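PDB 5K9F: NIPSNAP domain protein from Burkholderia xenovorans, which is of unknown function but carries the NIPSNAP domain and pairs strands with a second copy of itself. Local coordinates for the interface of chains A and B. Residues are numbered along the deposited sequence; one frame, centred on the assembly and turned at random. Chains: chain A/B, NIPSNAP domain protein.

Contact 1: the interface of chains A and B. Residues chain A 48-50, 52; chain B 103-106.
B:Thr104 sits against A:Phe50 and A:Glu52 where two copies of this NIPSNAP-family protein join edge strands, a pairing in keeping with the dimeric ferredoxin-like alpha-beta fold of the family. The threonine and A:Phe50 form a narrow antiparallel pair: A:Phe50 N donates to B:Thr104 O at 2.9 Å, and B:Thr104 N returns a bond to A:Phe50 O. With the backbones tied on both sides, the two side chains run alongside each other, pointing the same way. B:Thr104 CB lies over one face of the phenylalanine ring, 3.8 Å from the centroid and displaced toward the rim, a CH-pi contact; the methyl CG2 meets the far end of the ring, 3.5 Å from CZ. The ring reaches this place because CG of A:Phe50 stands between its own backbone N and carbonyl carbon (chi1 61°), a sterically crowded setting that folds the ring over the neighbouring strand.

The hydroxyl branch of B:Thr104 turns toward A:Glu52 instead. OG1 gives its hydrogen to carboxylate OE1 at 2.6 Å, and OE1 accepts through its anti lone pair, the one facing away from OE2. A bend at chi2 of A:Glu52 (-76°) brings the acid back across the threonine.

On the opposite side of the paired strands, A:Tyr49 turns an edge of its ring to the B:Thr104–B:Pro105 peptide, CD1 standing 3.6 Å from B:Pro105 CA. Its CB packs against B:Leu103 CB at 3.9 Å, the two side chains crossing almost at right angles. Farther along, B:Ala106 N bonds to A:Tyr48 O (2.9 Å), extending the pairing just beyond strand B 95-105.

Contact 2: the interface of chains A and B. Residues chain A 102-105; chain B 50-52.
The C-terminal strand 95-105 of chain A runs antiparallel to strand 45-51 of chain B and to the loop residue B:Glu52 that follows it. A:Thr104 is paired with B:Phe50, and A:Leu103 with B:Ser51. Two backbone bonds join the first pair, A:Thr104 N to B:Phe50 O and B:Phe50 N to A:Thr104 O, each 2.9 Å long. B:Glu52 N carries the pairing past the end of its strand by donating to A:Leu102 O at 2.9 Å.

On one side of the paired strands the A:Thr104 side chain meets both B:Phe50 and B:Glu52. Its CB stands above a face of the phenyl ring, off-centre toward the rim and 3.5 Å from CZ, while CG2 reaches CZ and CE1. This methyl is anti to the threonine's backbone N, an orientation that sends OG1 (chi1 -63°) away from the ring and toward the glutamate. The aromatic face thus receives the carbon part of the side chain and the carboxylate its hydroxyl.

A:Leu103 projects to the other side of the strands. Its CD2 methyl touches the backbone of B:Ser51, 3.9 Å from CA, and its CB lies near B:Phe50 O.

The aliphatic part of B:Glu52 also contributes: CB packs against the A:Leu102 carbonyl oxygen, and the chain then bends at chi2 to cross the threonine obliquely. At its tip, carboxylate OE1 accepts the hydrogen of A:Thr104 OG1 at 2.6 Å through its anti lone pair.

Contact 1: the interface of chains A and B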
loop_
_atom_site.group_PDB
_atom_site.type_symbol
_atom_site.label_atom_id
_atom_site.label_comp_id
_atom_site.label_asym_id
_atom_site.label_seq_id
_atom_site.Cartn_x
_atom_site.Cartn_y
_atom_site.Cartn_z
ATOM N N TYR A 48 -2.348 25.112 1.426
ATOM C CA TYR A 48 -1.701 24.505 2.587
ATOM C C TYR A 48 -2.831 23.976 3.459
ATOM O O TYR A 48 -3.641 24.762 3.961
ATOM C CB TYR A 48 -0.835 25.530 3.332
ATOM C CG TYR A 48 0.348 24.962 4.096
ATOM C CD1 TYR A 48 0.164 24.172 5.217
ATOM C CD2 TYR A 48 1.651 25.264 3.720
ATOM C CE1 TYR A 48 1.253 23.679 5.928
ATOM C CE2 TYR A 48 2.735 24.768 4.410
ATOM C CZ TYR A 48 2.538 23.975 5.515
ATOM O OH TYR A 48 3.622 23.478 6.214
ATOM N N TYR A 49 -2.902 22.659 3.617
ATOM C CA TYR A 49 -4.068 21.998 4.195
ATOM C C TYR A 49 -3.663 20.995 5.265
ATOM O O TYR A 49 -2.518 20.535 5.321
ATOM C CB TYR A 49 -4.857 21.223 3.122
ATOM C CG TYR A 49 -5.193 22.005 1.887
ATOM C CD1 TYR A 49 -6.267 22.894 1.883
ATOM C CD2 TYR A 49 -4.452 21.854 0.722
ATOM C CE1 TYR A 49 -6.589 23.611 0.740
ATOM C CE2 TYR A 49 -4.769 22.561 -0.425
ATOM C CZ TYR A 49 -5.836 23.433 -0.410
ATOM O OH TYR A 49 -6.162 24.155 -1.550
ATOM N N PHE A 50 -4.633 20.612 6.096
ATOM C CA PHE A 50 -4.490 19.392 6.881
ATOM C C PHE A 50 -5.640 18.441 6.568
ATOM O O PHE A 50 -6.699 18.848 6.089
ATOM C CB PHE A 50 -4.386 19.668 8.399
ATOM C CG PHE A 50 -5.584 20.352 9.009
ATOM C CD1 PHE A 50 -5.677 21.734 9.025
ATOM C CD2 PHE A 50 -6.559 19.607 9.636
ATOM C CE1 PHE A 50 -6.771 22.364 9.627
ATOM C CE2 PHE A 50 -7.653 20.233 10.238
ATOM C CZ PHE A 50 -7.749 21.604 10.228
ATOM N N GLU A 52 -8.736 15.806 6.836
ATOM C CA GLU A 52 -9.899 15.451 7.642
ATOM C C GLU A 52 -10.333 14.011 7.442
ATOM O O GLU A 52 -11.014 13.463 8.308
ATOM C CB GLU A 52 -11.099 16.352 7.317
ATOM C CG GLU A 52 -10.895 17.829 7.612
ATOM C CD GLU A 52 -10.967 18.175 9.092
ATOM O OE1 GLU A 52 -10.808 19.373 9.412
ATOM O OE2 GLU A 52 -11.186 17.273 9.940
ATOM N N LEU B 103 -10.157 17.926 2.986
ATOM C CA LEU B 103 -9.062 18.706 3.552
ATOM C C LEU B 103 -9.584 20.022 4.108
ATOM O O LEU B 103 -10.577 20.566 3.624
ATOM C CB LEU B 103 -8.012 19.024 2.489
ATOM C CG LEU B 103 -7.460 17.847 1.684
ATOM C CD1 LEU B 103 -6.513 18.359 0.585
ATOM C CD2 LEU B 103 -6.750 16.826 2.591
ATOM N N THR B 104 -8.883 20.547 5.112
ATOM C CA THR B 104 -9.202 21.860 5.664
ATOM C C THR B 104 -8.032 22.801 5.434
ATOM O O THR B 104 -6.887 22.435 5.725
ATOM C CB THR B 104 -9.484 21.760 7.155
ATOM O OG1 THR B 104 -10.636 20.942 7.360
ATOM C CG2 THR B 104 -9.739 23.157 7.739
ATOM N N PRO B 105 -8.260 24.001 4.902
ATOM C CA PRO B 105 -7.148 24.944 4.741
ATOM C C PRO B 105 -6.627 25.422 6.087
ATOM O O PRO B 105 -7.399 25.680 7.019
ATOM C CB PRO B 105 -7.767 26.101 3.944
ATOM C CG PRO B 105 -9.038 25.550 3.361
ATOM C CD PRO B 105 -9.515 24.503 4.322
ATOM N N ALA B 106 -5.302 25.541 6.178
ATOM C CA ALA B 106 -4.691 26.285 7.262
ATOM C C ALA B 106 -5.143 27.744 7.182
ATOM O O ALA B 106 -5.534 28.226 6.116
ATOM C CB ALA B 106 -3.170 26.180 7.179
#

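Contact 2: the interface of chains A and B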
loop_
_atom_site.group_PDB
_atom_site.type_symbol
_atom_site.label_atom_id
_atom_site.label_comp_id
_atom_site.label_asym_id
_atom_site.label_seq_id
_atom_site.Cartn_x
_atom_site.Cartn_y
_atom_site.Cartn_z
ATOM N N LEU A 102 5.152 15.604 -8.526
ATOM C CA LEU A 102 5.080 16.720 -9.462
ATOM C C LEU A 102 3.861 16.553 -10.348
ATOM O O LEU A 102 3.556 15.440 -10.800
ATOM C CB LEU A 102 6.350 16.814 -10.315
ATOM C CG LEU A 102 7.651 16.984 -9.534
ATOM C CD1 LEU A 102 8.835 16.939 -10.494
ATOM C CD2 LEU A 102 7.660 18.282 -8.741
ATOM N N LEU A 103 3.149 17.666 -10.556
ATOM C CA LEU A 103 1.893 17.705 -11.296
ATOM C C LEU A 103 1.942 18.789 -12.362
ATOM O O LEU A 103 2.630 19.799 -12.209
ATOM C CB LEU A 103 0.721 18.010 -10.365
ATOM C CG LEU A 103 0.573 17.130 -9.122
ATOM C CD1 LEU A 103 -0.577 17.650 -8.243
ATOM C CD2 LEU A 103 0.355 15.654 -9.498
ATOM N N THR A 104 1.179 18.584 -13.434
ATOM C CA THR A 104 1.040 19.592 -14.480
ATOM C C THR A 104 -0.406 20.053 -14.549
ATOM O O THR A 104 -1.313 19.213 -14.583
ATOM C CB THR A 104 1.453 19.026 -15.829
ATOM O OG1 THR A 104 2.837 18.672 -15.784
ATOM C CG2 THR A 104 1.228 20.070 -16.932
ATOM N N PRO A 105 -0.671 21.358 -14.549
ATOM C CA PRO A 105 -2.059 21.814 -14.685
ATOM C C PRO A 105 -2.611 21.501 -16.066
ATOM O O PRO A 105 -1.917 21.633 -17.081
ATOM C CB PRO A 105 -1.965 23.330 -14.457
ATOM C CG PRO A 105 -0.630 23.555 -13.805
ATOM C CD PRO A 105 0.268 22.466 -14.311
ATOM N N PHE B 50 -2.715 16.709 -14.033
ATOM C CA PHE B 50 -2.344 15.318 -14.263
ATOM C C PHE B 50 -0.955 15.055 -13.691
ATOM O O PHE B 50 -0.156 15.971 -13.494
ATOM C CB PHE B 50 -2.423 14.918 -15.754
ATOM C CG PHE B 50 -1.513 15.691 -16.675
ATOM C CD1 PHE B 50 -1.927 16.887 -17.238
ATOM C CD2 PHE B 50 -0.288 15.170 -17.032
ATOM C CE1 PHE B 50 -1.094 17.580 -18.122
ATOM C CE2 PHE B 50 0.546 15.860 -17.914
ATOM C CZ PHE B 50 0.137 17.057 -18.450
ATOM N N SER B 51 -0.683 13.791 -13.371
ATOM C CA SER B 51 0.552 13.474 -12.667
ATOM C C SER B 51 1.737 13.387 -13.622
ATOM O O SER B 51 1.618 12.917 -14.757
ATOM C CB SER B 51 0.405 12.157 -11.907
ATOM O OG SER B 51 0.043 11.102 -12.789
ATOM N N GLU B 52 2.898 13.848 -13.143
ATOM C CA GLU B 52 4.168 13.654 -13.832
ATOM C C GLU B 52 5.079 12.673 -13.117
ATOM O O GLU B 52 5.977 12.118 -13.748
ATOM C CB GLU B 52 4.931 14.979 -13.980
ATOM C CG GLU B 52 4.227 16.037 -14.814
ATOM C CD GLU B 52 4.282 15.774 -16.312
ATOM O OE1 GLU B 52 3.725 16.604 -17.064
ATOM O OE2 GLU B 52 4.879 14.759 -16.752
#

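Contact 1 and contact 2 are related by the two-fold axis of the A–B interface, and the centres of their C-alpha atoms lie about 20 Å apart. Each joins strand 45-51 of one copy to strand 95-105 of the other with the chains exchanged, so every subunit contributes both partners. Phe50, Glu52, Leu103, Thr104 and Pro105 recur in both; contact 1 extends to Tyr48, Tyr49 and Ala106, contact 2 to Ser51 and Leu102. The reciprocal pairing joins the two subunits at two places, consistent with a two-fold dimer within the eight-chain deposited assembly, though the structure alone does not show that it persists in solution.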